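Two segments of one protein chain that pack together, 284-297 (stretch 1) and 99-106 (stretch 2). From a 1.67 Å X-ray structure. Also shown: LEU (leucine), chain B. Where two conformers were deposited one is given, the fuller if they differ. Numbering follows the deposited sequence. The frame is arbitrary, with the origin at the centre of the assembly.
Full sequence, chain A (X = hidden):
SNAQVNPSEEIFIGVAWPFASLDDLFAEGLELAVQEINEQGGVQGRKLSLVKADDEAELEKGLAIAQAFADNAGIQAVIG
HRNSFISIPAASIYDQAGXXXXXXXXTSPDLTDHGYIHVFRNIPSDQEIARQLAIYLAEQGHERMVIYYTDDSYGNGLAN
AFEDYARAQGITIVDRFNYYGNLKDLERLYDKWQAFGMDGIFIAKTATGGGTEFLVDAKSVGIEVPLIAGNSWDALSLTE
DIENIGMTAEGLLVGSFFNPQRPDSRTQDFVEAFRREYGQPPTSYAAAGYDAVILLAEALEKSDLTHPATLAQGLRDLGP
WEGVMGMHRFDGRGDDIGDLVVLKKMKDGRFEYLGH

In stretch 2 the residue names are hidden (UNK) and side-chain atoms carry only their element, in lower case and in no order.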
# COMPACT_ATOMS: atom_id res chain seq x y z
N SER A 284 7.69 5.47 0.06
CA SER A 284 7.13 4.23 -0.49
C SER A 284 6.06 4.52 -1.57
O SER A 284 5.92 3.77 -2.54
CB SER A 284 6.54 3.40 0.65
OG SER A 284 5.42 4.07 1.21
N TYR A 285 5.30 5.59 -1.40
CA TYR A 285 4.30 5.96 -2.43
C TYR A 285 4.91 6.50 -3.72
O TYR A 285 4.40 6.19 -4.83
CB TYR A 285 3.30 6.98 -1.84
CG TYR A 285 2.63 6.40 -0.62
CD1 TYR A 285 1.75 5.34 -0.72
CD2 TYR A 285 3.01 6.83 0.65
CE1 TYR A 285 1.17 4.78 0.44
CE2 TYR A 285 2.46 6.28 1.79
CZ TYR A 285 1.54 5.25 1.68
OH TYR A 285 1.01 4.72 2.84
N ALA A 286 6.01 7.27 -3.60
CA ALA A 286 6.75 7.71 -4.80
C ALA A 286 7.22 6.47 -5.55
O ALA A 286 7.15 6.42 -6.79
CB ALA A 286 7.96 8.50 -4.42
N ALA A 287 7.72 5.49 -4.80
CA ALA A 287 8.21 4.24 -5.42
C ALA A 287 7.11 3.40 -6.08
O ALA A 287 7.29 2.89 -7.20
CB ALA A 287 8.99 3.40 -4.36
N ALA A 288 5.98 3.25 -5.41
CA ALA A 288 4.82 2.54 -5.97
C ALA A 288 4.25 3.26 -7.21
O ALA A 288 3.91 2.62 -8.21
CB ALA A 288 3.75 2.37 -4.88
N GLY A 289 4.17 4.58 -7.15
CA GLY A 289 3.76 5.37 -8.32
C GLY A 289 4.72 5.21 -9.49
O GLY A 289 4.29 5.07 -10.66
N TYR A 290 6.02 5.25 -9.22
CA TYR A 290 7.03 5.09 -10.24
C TYR A 290 6.89 3.71 -10.89
O TYR A 290 6.81 3.59 -12.14
CB TYR A 290 8.43 5.34 -9.63
CG TYR A 290 9.57 5.26 -10.64
CD1 TYR A 290 10.14 4.03 -10.99
CD2 TYR A 290 10.07 6.40 -11.23
CE1 TYR A 290 11.21 3.96 -11.89
CE2 TYR A 290 11.10 6.36 -12.15
CZ TYR A 290 11.68 5.13 -12.49
OH TYR A 290 12.72 5.10 -13.40
N ASP A 291 6.82 2.65 -10.08
CA ASP A 291 6.71 1.32 -10.67
C ASP A 291 5.38 1.18 -11.44
O ASP A 291 5.37 0.47 -12.50
CB ASP A 291 6.79 0.20 -9.61
CG ASP A 291 8.24 -0.22 -9.32
OD1 ASP A 291 9.21 0.28 -9.95
OD2 ASP A 291 8.40 -1.07 -8.42
N ALA A 292 4.33 1.88 -11.02
CA ALA A 292 3.06 1.69 -11.72
C ALA A 292 3.16 2.27 -13.13
O ALA A 292 2.63 1.72 -14.07
CB ALA A 292 1.91 2.39 -10.97
N VAL A 293 3.76 3.45 -13.25
CA VAL A 293 3.93 4.10 -14.55
C VAL A 293 4.84 3.25 -15.43
O VAL A 293 4.52 3.01 -16.60
CB VAL A 293 4.51 5.54 -14.42
CG1 VAL A 293 4.97 6.09 -15.80
CG2 VAL A 293 3.51 6.48 -13.79
N ILE A 294 5.93 2.73 -14.86
CA ILE A 294 6.87 1.99 -15.69
C ILE A 294 6.21 0.68 -16.17
O ILE A 294 6.37 0.28 -17.35
CB ILE A 294 8.19 1.68 -14.96
CG1 ILE A 294 8.95 2.96 -14.57
CG2 ILE A 294 9.11 0.84 -15.88
CD1 ILE A 294 9.26 3.89 -15.70
N LEU A 295 5.49 0.02 -15.25
CA LEU A 295 4.78 -1.23 -15.54
C LEU A 295 3.76 -1.00 -16.65
O LEU A 295 3.73 -1.71 -17.66
CB LEU A 295 4.04 -1.74 -14.28
CG LEU A 295 4.66 -2.62 -13.19
CD1 LEU A 295 4.13 -2.34 -11.77
CD2 LEU A 295 4.44 -4.08 -13.55
N LEU A 296 2.93 0.03 -16.49
CA LEU A 296 1.87 0.28 -17.49
C LEU A 296 2.48 0.64 -18.85
O LEU A 296 1.98 0.25 -19.93
CB LEU A 296 0.92 1.39 -17.06
CG LEU A 296 0.04 1.02 -15.88
CD1 LEU A 296 -0.66 2.29 -15.35
CD2 LEU A 296 -1.01 0.00 -16.32
N ALA A 297 3.58 1.38 -18.83
CA ALA A 297 4.17 1.77 -20.12
C ALA A 297 4.72 0.55 -20.83
O ALA A 297 4.58 0.42 -22.06
CB ALA A 297 5.26 2.87 -19.92
N UNK A 99 -11.40 -0.80 -18.56
CA UNK A 99 -10.23 0.08 -18.42
C UNK A 99 -9.44 -0.33 -17.19
O UNK A 99 -10.01 -0.46 -16.11
c UNK A 99 -10.51 3.95 -17.95
c UNK A 99 -8.90 2.69 -19.44
c UNK A 99 -9.73 2.65 -18.14
c UNK A 99 -10.75 1.51 -18.25
N UNK A 100 -8.13 -0.54 -17.37
CA UNK A 100 -7.28 -0.91 -16.23
C UNK A 100 -7.28 0.14 -15.14
O UNK A 100 -7.15 1.35 -15.40
c UNK A 100 -4.83 -1.13 -15.48
c UNK A 100 -5.78 -2.54 -17.36
c UNK A 100 -5.84 -1.19 -16.69
N UNK A 101 -7.48 -0.33 -13.91
CA UNK A 101 -7.26 0.49 -12.73
C UNK A 101 -6.12 -0.17 -11.96
O UNK A 101 -6.21 -1.35 -11.65
c UNK A 101 -8.38 1.60 -10.77
c UNK A 101 -8.50 0.52 -11.84
c UNK A 101 -8.29 -0.04 -8.38
se UNK A 101 -9.52 1.24 -9.19
N UNK A 102 -5.04 0.55 -11.71
CA UNK A 102 -3.88 -0.08 -11.02
C UNK A 102 -3.64 0.74 -9.76
O UNK A 102 -3.24 1.90 -9.88
c UNK A 102 -0.20 -0.40 -12.39
c UNK A 102 -2.66 -0.09 -11.94
c UNK A 102 -1.32 -0.52 -11.33
c UNK A 102 -1.37 -1.94 -10.86
N UNK A 103 -3.92 0.18 -8.59
CA UNK A 103 -3.76 0.92 -7.35
C UNK A 103 -2.41 0.74 -6.71
O UNK A 103 -1.97 -0.36 -6.45
c UNK A 103 -4.84 0.59 -6.32
o UNK A 103 -4.63 1.36 -5.15
N UNK A 104 -1.77 1.95 -6.44
CA UNK A 104 -0.50 1.79 -5.74
C UNK A 104 -0.63 1.95 -4.23
O UNK A 104 0.38 2.13 -3.58
c UNK A 104 -0.59 4.04 -6.42
c UNK A 104 -1.92 3.46 -6.78
c UNK A 104 0.35 2.91 -6.32
N UNK A 105 -1.84 2.01 -3.69
CA UNK A 105 -1.99 2.09 -2.25
C UNK A 105 -3.08 1.28 -1.55
O UNK A 105 -3.02 1.11 -0.35
c UNK A 105 -2.05 3.54 -1.82
N UNK A 106 -4.08 0.80 -2.29
CA UNK A 106 -5.22 0.19 -1.63
C UNK A 106 -4.91 -1.25 -1.29
O UNK A 106 -4.76 -2.06 -2.17
o UNK A 106 -6.87 1.59 -2.76
c UNK A 106 -6.47 0.26 -2.52
N LEU B . -3.73 1.10 2.59
CA LEU B . -4.77 2.12 2.80
C LEU B . -6.09 1.66 2.21
O LEU B . -7.11 2.32 2.35
CB LEU B . -4.33 3.43 2.16
CG LEU B . -3.14 3.87 3.02
CD1 LEU B . -1.97 4.26 2.16
CD2 LEU B . -3.47 4.96 4.03
OXT LEU B . -6.14 0.58 1.60

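Position 99 carries four carbons, forked at the second, and none comes near the helix. Four carbons with that fork make leucine: Leu99, buried but facing other parts of the structure.

Position 100 has three carbons, one carrying the other two, so the branch sits at CB. The CA-to-CB bond points toward the helix, and one branch carbon lies 4.1 Å from CD2 of Leu296. This is Val100, the start of the contact.

Position 101 is unbranched: two carbons, a selenium, a last carbon. Its CA-to-CB bond points away from the helix, in alternation with positions 100 and 102, which point toward it. Selenium in that place means selenomethionine, Met101.

Position 102 again has four carbons forked at the second; its CA-to-CB bond points toward the helix, and one terminal carbon lies 3.8 Å from CB of Ala292 and 3.8 Å from CG of Leu296. This is Leu102, chi1 t and chi2 p, and the touching atom is CD2. One methyl thus touches two residues a helical turn apart, and no residue of the strand side has more area covered.

Position 103 bears one carbon and one oxygen and points away from the helix. A single primary hydroxyl makes it Ser103. Its OG accepts from two backbone amides just ahead, N of residue 105 at 3.2 Å and N of residue 106 at 3.0 Å, tying the turn after the strand to the strand's end.

At position 104 three carbons close a ring onto the backbone N, and its CB lies 3.7 Å from CB of Ala288; only proline makes that ring. Pro104 points toward the helix, and its O, 3.6 Å from that same Ala288 CB, is buried without a polar partner.

Position 105 has a single carbon, 4.1 Å from CE1 of Tyr285: Ala105. The bound leucine gives its N to Ala105 O in a 3.0 Å hydrogen bond, while Tyr285 OH stands 3.1 Å from the ligand's CD1.

Position 106 has one carbon and one oxygen, out of reach of the helix: Ser106, whose CA lies 3.4 Å from the ligand's OXT.

The contact follows a simple rule. Tyr285, Ala288, Ala292 and Leu296 form a stripe along the helix, and the even positions 100, 102 and 104 meet it, with Ala105 completing the row. At Ala288 the backbones come close, its CA 5.4 Å from CA of Pro104; Ala292 instead sets its CB against the end of Leu102. Larger side chains sit at the ends of the stripe. No hydrogen bond crosses; the helix bonds its backbone internally, Ser103 OG takes two amides of the turn, and apolar packing joins the segments.

Stretch 2, residues 99-106: LVMLSPAS
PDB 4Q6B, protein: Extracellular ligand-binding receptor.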